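Oxidized polyvinyl alcohol hydrolase (Pseudomonas sp. VM15C, PDB 3WWC) hydrolyses beta-diketones, including those of oxidized polyvinyl alcohol, in the second step of polyvinyl alcohol degradation. Local coordinates at residues K44-A49 / P128-R133; G70-T75 / R115-G120. The protein carries 1 engineered substitution. All coordinates share one frame; numbering follows the deposited sequence.

Contact 1 (K44-A49 / P128-R133)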
ATOM      1  N   LYS A  44      10.682 -11.582  13.491  1.00 18.71           N
ATOM      2  CA  LYS A  44      11.842 -11.943  12.653  1.00 18.85           C
ATOM      3  C   LYS A  44      13.176 -11.307  13.076  1.00 19.77           C
ATOM      4  O   LYS A  44      13.926 -10.819  12.243  1.00 20.81           O
ATOM      5  CB  LYS A  44      11.557 -11.632  11.175  1.00 19.50           C
ATOM      6  CG  LYS A  44      10.515 -12.624  10.558  1.00 19.48           C
ATOM      7  CD  LYS A  44      10.219 -12.293   9.081  1.00 19.29           C
ATOM      8  CE  LYS A  44       9.271 -13.322   8.473  1.00 20.19           C
ATOM      9  NZ  LYS A  44       8.934 -12.973   7.046  1.00 16.82           N
ATOM     10  N   GLY A  45      13.442 -11.303  14.379  1.00 19.17           N
ATOM     11  CA  GLY A  45      14.679 -10.728  14.878  1.00 19.91           C
ATOM     12  C   GLY A  45      14.722  -9.211  14.991  1.00 18.77           C
ATOM     13  O   GLY A  45      15.759  -8.643  15.353  1.00 19.47           O
ATOM     14  N   MET A  46      13.636  -8.543  14.625  1.00 16.63           N
ATOM     15  CA  MET A  46      13.574  -7.082  14.740  1.00 15.10           C
ATOM     16  C   MET A  46      12.610  -6.715  15.855  1.00 14.00           C
ATOM     17  O   MET A  46      11.829  -7.552  16.296  1.00 14.39           O
ATOM     18  CB  MET A  46      13.046  -6.478  13.430  1.00 16.27           C
ATOM     19  CG  MET A  46      13.959  -6.766  12.226  1.00 17.46           C
ATOM     20  SD  MET A  46      13.265  -6.030  10.657  1.00 20.56           S
ATOM     21  CE  MET A  46      13.752  -4.596  10.792  1.00 21.56           C
ATOM     22  N   LYS A  47      12.699  -5.474  16.325  1.00 14.34           N
ATOM     23  CA  LYS A  47      11.782  -4.948  17.323  1.00 12.63           C
ATOM     24  C   LYS A  47      11.069  -3.858  16.565  1.00 11.97           C
ATOM     25  O   LYS A  47      11.703  -2.904  16.096  1.00 11.97           O
ATOM     26  CB  LYS A  47      12.513  -4.306  18.444  1.00 15.12           C
ATOM     27  CG  LYS A  47      13.499  -5.289  18.926  1.00 22.21           C
ATOM     28  CD  LYS A  47      12.981  -6.015  20.038  1.00 27.48           C
ATOM     29  CE  LYS A  47      13.908  -5.612  21.174  1.00 30.87           C
ATOM     30  NZ  LYS A  47      13.809  -6.505  22.353  1.00 34.72           N
ATOM     31  N   ARG A  48       9.754  -4.009  16.477  1.00  9.63           N
ATOM     32  CA  ARG A  48       8.923  -3.088  15.725  1.00  9.76           C
ATOM     33  C   ARG A  48       7.945  -2.286  16.568  1.00 11.07           C
ATOM     34  O   ARG A  48       7.663  -2.621  17.720  1.00 10.86           O
ATOM     35  CB  ARG A  48       8.137  -3.899  14.670  1.00  9.78           C
ATOM     36  CG  ARG A  48       8.971  -4.773  13.808  1.00 10.67           C
ATOM     37  CD  ARG A  48       9.972  -3.989  12.936  1.00 13.00           C
ATOM     38  NE  ARG A  48       9.351  -2.957  12.098  1.00 10.58           N
ATOM     39  CZ  ARG A  48       9.038  -3.151  10.822  1.00  9.87           C
ATOM     40  NH1 ARG A  48       9.291  -4.326  10.215  1.00 10.81           N
ATOM     41  NH2 ARG A  48       8.446  -2.162  10.162  1.00  9.91           N
ATOM     42  N   ALA A  49       7.383  -1.229  15.982  1.00  8.84           N
ATOM     43  CA  ALA A  49       6.428  -0.415  16.681  1.00  8.92           C
ATOM     44  C   ALA A  49       5.252  -0.125  15.784  1.00  8.33           C
ATOM     45  O   ALA A  49       5.364  -0.171  14.543  1.00  8.70           O
ATOM     46  CB  ALA A  49       7.055   0.932  17.129  1.00  9.36           C
ATOM     47  N   PRO A 128      12.389   2.803   3.024  1.00  8.69           N
ATOM     48  CA  PRO A 128      11.255   2.998   3.930  1.00  9.06           C
ATOM     49  C   PRO A 128      10.508   1.739   4.356  1.00  9.12           C
ATOM     50  O   PRO A 128      10.116   1.594   5.529  1.00  8.83           O
ATOM     51  CB  PRO A 128      10.328   3.942   3.158  1.00  9.07           C
ATOM     52  CG  PRO A 128      11.327   4.840   2.350  1.00  9.36           C
ATOM     53  CD  PRO A 128      12.372   3.751   1.892  1.00  9.43           C
ATOM     54  N   TRP A 129      10.284   0.838   3.393  1.00  8.38           N
ATOM     55  CA  TRP A 129       9.575  -0.407   3.661  1.00  8.12           C
ATOM     56  C   TRP A 129      10.267  -1.488   2.845  1.00  8.25           C
ATOM     57  O   TRP A 129      10.926  -1.210   1.864  1.00  8.82           O
ATOM     58  CB  TRP A 129       8.106  -0.349   3.180  1.00  8.25           C
ATOM     59  CG  TRP A 129       7.266   0.805   3.764  1.00  7.75           C
ATOM     60  CD1 TRP A 129       6.935   1.996   3.133  1.00  8.61           C
ATOM     61  CD2 TRP A 129       6.670   0.864   5.065  1.00  7.09           C
ATOM     62  NE1 TRP A 129       6.185   2.784   3.975  1.00  7.44           N
ATOM     63  CE2 TRP A 129       6.001   2.119   5.166  1.00  7.13           C
ATOM     64  CE3 TRP A 129       6.638  -0.009   6.163  1.00  8.28           C
ATOM     65  CZ2 TRP A 129       5.303   2.507   6.324  1.00  8.70           C
ATOM     66  CZ3 TRP A 129       5.964   0.357   7.307  1.00  8.74           C
ATOM     67  CH2 TRP A 129       5.290   1.619   7.389  1.00  8.28           C
ATOM     68  N   PHE A 130      10.057  -2.749   3.245  1.00  8.41           N
ATOM     69  CA  PHE A 130      10.611  -3.868   2.477  1.00  8.63           C
ATOM     70  C   PHE A 130       9.534  -4.140   1.410  1.00  8.10           C
ATOM     71  O   PHE A 130       8.719  -5.059   1.511  1.00  8.33           O
ATOM     72  CB  PHE A 130      10.808  -5.054   3.444  1.00  8.36           C
ATOM     73  CG  PHE A 130      11.768  -4.740   4.606  1.00  8.26           C
ATOM     74  CD1 PHE A 130      13.091  -4.431   4.332  1.00 10.27           C
ATOM     75  CD2 PHE A 130      11.331  -4.716   5.938  1.00  9.38           C
ATOM     76  CE1 PHE A 130      13.956  -4.085   5.394  1.00 11.23           C
ATOM     77  CE2 PHE A 130      12.182  -4.386   6.971  1.00  9.55           C
ATOM     78  CZ  PHE A 130      13.509  -4.063   6.703  1.00 10.99           C
ATOM     79  N   GLU A 131       9.585  -3.321   0.371  1.00  8.37           N
ATOM     80  CA  GLU A 131       8.549  -3.286  -0.629  1.00  8.51           C
ATOM     81  C   GLU A 131       8.897  -3.665  -2.055  1.00  9.20           C
ATOM     82  O   GLU A 131       8.009  -3.655  -2.914  1.00  9.49           O
ATOM     83  CB  GLU A 131       7.819  -1.897  -0.602  1.00  9.58           C
ATOM     84  CG  GLU A 131       8.645  -0.553  -0.415  1.00  8.41           C
ATOM     85  CD  GLU A 131       9.268   0.028  -1.676  1.00  9.61           C
ATOM     86  OE1 GLU A 131       9.924  -0.711  -2.449  1.00  9.48           O
ATOM     87  OE2 GLU A 131       9.140   1.267  -1.878  1.00 10.84           O
ATOM     88  N   GLY A 132      10.145  -4.043  -2.314  1.00  8.77           N
ATOM     89  CA  GLY A 132      10.469  -4.449  -3.675  1.00  8.53           C
ATOM     90  C   GLY A 132      11.902  -4.976  -3.697  1.00  8.23           C
ATOM     91  O   GLY A 132      12.766  -4.434  -3.009  1.00  9.87           O
ATOM     92  N   ARG A 133      12.151  -5.974  -4.520  1.00  9.88           N
ATOM     93  CA  ARG A 133      13.518  -6.500  -4.601  1.00  8.87           C
ATOM     94  C   ARG A 133      14.392  -5.537  -5.366  1.00 10.86           C
ATOM     95  O   ARG A 133      13.928  -4.845  -6.270  1.00 11.55           O
ATOM     96  CB  ARG A 133      13.491  -7.889  -5.260  1.00 10.95           C
ATOM     97  CG  ARG A 133      13.065  -7.888  -6.733  1.00  8.54           C
ATOM     98  CD  ARG A 133      13.049  -9.321  -7.242  1.00  9.73           C
ATOM     99  NE  ARG A 133      12.394  -9.512  -8.525  1.00 12.36           N
ATOM    100  CZ  ARG A 133      13.054  -9.613  -9.680  1.00 12.19           C
ATOM    101  NH1 ARG A 133      14.383  -9.515  -9.688  1.00 13.18           N
ATOM    102  NH2 ARG A 133      12.390  -9.869 -10.807  1.00 11.09           N
TER
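Met46 and Phe130 form a Met-aromatic contact, their side chains approaching from opposite directions, between the start of strand 46-53 in the alpha/beta-hydrolase sheet and the loop ahead of helix 148-160. The methyl reaches the ring rim rather than its face. Met46 CE lies near the ring plane, 4.1 Å from Phe130 CZ and equally far from CE2, and Met46 SD is 4.2 Å from Phe130 CE2. Measured to the ring centroid, Met46 SD stands 5.3 Å away and 65° off the normal, an oblique setting. The methionine chain is extended until its last torsion, where a bend (chi3 82°) brings the methyl against the rim. With no CA pair closer than the 12.4 Å between Arg48 and Trp129, the meeting depends on long side chains. Arg48 joins at the same edge, although its polar anchor lies elsewhere: NH2 forms a salt bridge with Asp149 OD1 and a hydrogen bond with Val101 O. Asp149 OD2 in turn accepts a hydrogen bond from the backbone N of Phe130, so one carboxylate holds both sides of the contact. Between them the guanidinium meets the ring obliquely, Arg48 NH1 lying 4.3 Å from Phe130 CE2.

Contact 2 (G70-T75 / R115-G120). With BUA (butanoic acid), chain C.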
ATOM      1  N   GLY A  70       5.071   7.317   3.531  1.00  7.72           N
ATOM      2  CA  GLY A  70       6.014   7.125   2.429  1.00  9.33           C
ATOM      3  C   GLY A  70       7.469   7.268   2.846  1.00  8.74           C
ATOM      4  O   GLY A  70       7.910   6.743   3.869  1.00 10.01           O
ATOM      5  N   SER A  71       8.218   7.979   2.010  1.00  9.88           N
ATOM      6  CA  SER A  71       9.658   8.146   2.247  1.00  9.20           C
ATOM      7  C   SER A  71      10.063   9.272   3.126  1.00  9.77           C
ATOM      8  O   SER A  71      11.029   9.139   3.869  1.00 10.97           O
ATOM      9  CB  SER A  71      10.361   8.336   0.894  1.00 10.72           C
ATOM     10  OG  SER A  71      10.220   7.152   0.096  1.00 12.73           O
ATOM     11  N   VAL A  72       9.291  10.359   3.114  1.00 10.84           N
ATOM     12  CA  VAL A  72       9.670  11.534   3.911  1.00 13.86           C
ATOM     13  C   VAL A  72       8.712  11.934   5.026  1.00 13.94           C
ATOM     14  O   VAL A  72       9.146  12.509   6.021  1.00 17.54           O
ATOM     15  CB  VAL A  72       9.898  12.721   2.997  1.00 16.63           C
ATOM     16  CG1 VAL A  72      10.092  13.993   3.819  1.00 20.96           C
ATOM     17  CG2 VAL A  72      11.090  12.415   2.082  1.00 18.69           C
ATOM     18  N   GLU A  73       7.427  11.627   4.915  1.00 10.71           N
ATOM     19  CA  GLU A  73       6.528  11.970   6.002  1.00 10.14           C
ATOM     20  C   GLU A  73       6.631  10.985   7.133  1.00  9.51           C
ATOM     21  O   GLU A  73       6.787   9.782   6.887  1.00 10.04           O
ATOM     22  CB  GLU A  73       5.087  11.996   5.503  1.00 11.67           C
ATOM     23  CG  GLU A  73       4.836  13.087   4.507  1.00 13.69           C
ATOM     24  CD  GLU A  73       3.568  12.835   3.707  1.00 15.56           C
ATOM     25  OE1 GLU A  73       3.409  11.694   3.204  1.00 15.64           O
ATOM     26  OE2 GLU A  73       2.750  13.787   3.559  1.00 17.50           O
ATOM     27  N   SER A  74       6.531  11.441   8.374  1.00  9.15           N
ATOM     28  CA  SER A  74       6.567  10.505   9.485  1.00  7.80           C
ATOM     29  C   SER A  74       5.271   9.724   9.643  1.00  8.89           C
ATOM     30  O   SER A  74       4.248  10.068   9.036  1.00  8.43           O
ATOM     31  CB  SER A  74       6.876  11.240  10.805  1.00  8.82           C
ATOM     32  OG  SER A  74       5.776  12.083  11.146  1.00  9.17           O
ATOM     33  N   THR A  75       5.321   8.650  10.409  1.00  8.65           N
ATOM     34  CA  THR A  75       4.082   7.914  10.690  1.00  8.34           C
ATOM     35  C   THR A  75       3.131   8.878  11.411  1.00  9.87           C
ATOM     36  O   THR A  75       1.934   8.898  11.125  1.00  9.31           O
ATOM     37  CB  THR A  75       4.381   6.671  11.505  1.00  8.21           C
ATOM     38  OG1 THR A  75       5.047   5.727  10.648  1.00  8.46           O
ATOM     39  CG2 THR A  75       3.069   6.052  12.033  1.00  8.58           C
ATOM     40  N   ARG A 115      17.486   8.679   7.608  1.00 12.83           N
ATOM     41  CA  ARG A 115      17.861   7.277   7.511  1.00 14.10           C
ATOM     42  C   ARG A 115      16.782   6.409   6.953  1.00 15.57           C
ATOM     43  O   ARG A 115      16.843   5.191   7.157  1.00 18.15           O
ATOM     44  CB  ARG A 115      18.329   6.724   8.875  1.00 16.86           C
ATOM     45  CG  ARG A 115      19.531   7.534   9.380  1.00 21.05           C
ATOM     46  CD  ARG A 115      20.019   7.291  10.831  1.00 26.54           C
ATOM     47  NE  ARG A 115      19.189   7.878  11.907  1.00 28.60           N
ATOM     48  CZ  ARG A 115      19.061   9.185  12.212  1.00 29.97           C
ATOM     49  NH1 ARG A 115      18.263   9.552  13.227  1.00 28.28           N
ATOM     50  NH2 ARG A 115      19.718  10.123  11.529  1.00 27.93           N
ATOM     51  N   CYS A 116      15.776   7.013   6.331  1.00 13.22           N
ATOM     52  CA  CYS A 116      14.695   6.277   5.701  1.00 11.88           C
ATOM     53  C   CYS A 116      14.570   6.581   4.225  1.00 12.40           C
ATOM     54  O   CYS A 116      14.295   5.690   3.428  1.00 12.30           O
ATOM     55  CB  CYS A 116      13.345   6.624   6.360  1.00 11.36           C
ATOM     56  SG  CYS A 116      13.022   5.808   7.961  1.00 12.73           S
ATOM     57  N   ASN A 117      14.746   7.847   3.847  1.00 10.37           N
ATOM     58  CA  ASN A 117      14.539   8.257   2.466  1.00 11.30           C
ATOM     59  C   ASN A 117      15.775   8.014   1.614  1.00 12.83           C
ATOM     60  O   ASN A 117      16.629   8.910   1.452  1.00 14.16           O
ATOM     61  CB  ASN A 117      14.159   9.744   2.473  1.00 11.78           C
ATOM     62  CG  ASN A 117      13.988  10.304   1.086  1.00 14.72           C
ATOM     63  OD1 ASN A 117      13.644   9.578   0.165  1.00 16.82           O
ATOM     64  ND2 ASN A 117      14.240  11.620   0.927  1.00 16.53           N
ATOM     65  N   GLY A 118      15.891   6.808   1.065  1.00 12.62           N
ATOM     66  CA  GLY A 118      17.031   6.485   0.243  1.00 12.77           C
ATOM     67  C   GLY A 118      16.960   5.018  -0.135  1.00 14.48           C
ATOM     68  O   GLY A 118      16.040   4.302   0.271  1.00 12.75           O
ATOM     69  N   PRO A 119      17.930   4.538  -0.898  1.00 14.35           N
ATOM     70  CA  PRO A 119      18.007   3.155  -1.360  1.00 13.94           C
ATOM     71  C   PRO A 119      18.021   2.136  -0.217  1.00 12.78           C
ATOM     72  O   PRO A 119      18.517   2.387   0.899  1.00 13.89           O
ATOM     73  CB  PRO A 119      19.305   3.135  -2.167  1.00 14.65           C
ATOM     74  CG  PRO A 119      19.529   4.567  -2.520  1.00 16.94           C
ATOM     75  CD  PRO A 119      19.107   5.324  -1.320  1.00 15.55           C
ATOM     76  N   GLY A 120      17.472   0.960  -0.487  1.00 12.58           N
ATOM     77  CA  GLY A 120      17.441  -0.064   0.522  1.00 12.76           C
ATOM     78  C   GLY A 120      18.739  -0.843   0.583  1.00 13.23           C
ATOM     79  O   GLY A 120      19.660  -0.618  -0.222  1.00 16.77           O
TER
HETATM   80  C1  BUA C 402      10.955   5.098  -5.238  0.50 32.18           C
HETATM   81  C2  BUA C 402       9.764   6.000  -4.913  1.00 31.98           C
HETATM   82  C3  BUA C 402       9.423   5.860  -3.429  1.00 30.41           C
HETATM   83  C4  BUA C 402       8.300   6.822  -3.032  1.00 30.26           C
HETATM   84  O1  BUA C 402       8.317   7.250  -1.856  1.00 22.42           O
HETATM   85  O2  BUA C 402       7.418   7.046  -3.894  1.00 30.08           O
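Asn117 leans on Ser71 and Val72 through van der Waals contact, as no hydrogen bond joins segments 70-75 and 115-120. Starting at its base, Asn117 CB sits 3.5 Å from Ser71 O, where the two backbones come closest, with CA atoms 4.9 Å apart. With CG swung opposite the backbone N (chi1 177°), the amide extends alongside the side chains of Ser71 and Val72, and CG comes to 3.7 Å from Val72 CG2. There the group divides its contacts: Asn117 OD1 turns to Ser71 CB at 3.6 Å, whereas Asn117 ND2 meets the Val72 CG2 methyl at 3.4 Å. The valine side chain slants across the asparagine, and both also touch Trp260 of strand 259-263. An alanine here would remove the amide and would probably leave Val72 CG2 and one flank of Ser71 CB without the amide packed against them, opening a gap beside the ligand-binding serine. The backbone beneath is turned tightly, Asn117 being the centre of an inverse gamma turn whose bond from Gly118 N to Cys116 O is weak, and the preceding Cys116 is tied to Cys104 by a disulfide. On its far end Ser71 carries the ligand: OG donates to O1 of the butanoic acid at 2.7 Å and is itself hydrogen-bonded to Trp126 NE1. His303 NE2 binds the same acid. A serine in the loop directly after strand 62-68, hydrogen-bonded to one oxygen of the acid's carboxyl group, is consistent with the oxyanion-hole side of an alpha/beta-hydrolase active site.

How the contacts relate
Pro128 joins the two contacts, whose centres are 12 Å apart. From the 128-133 loop of contact 1, Pro128 CD packs 3.1 Å from Cys116 O and Pro128 CG 3.4 Å from Ser71 OG, so the proline touches both segments of contact 2. Along the chain contact 2 is nested within the loop closed by contact 1. They differ in distance from catalysis: the Phe130 side chain is about 13 Å from a bound butanoic acid, whereas Ser71 binds one directly, its side chain about 6 Å from that of Ala177, the engineered residue at the probable charge-relay position. Glu131, next to Phe130, hydrogen-bonds Ser178 of the acid pocket.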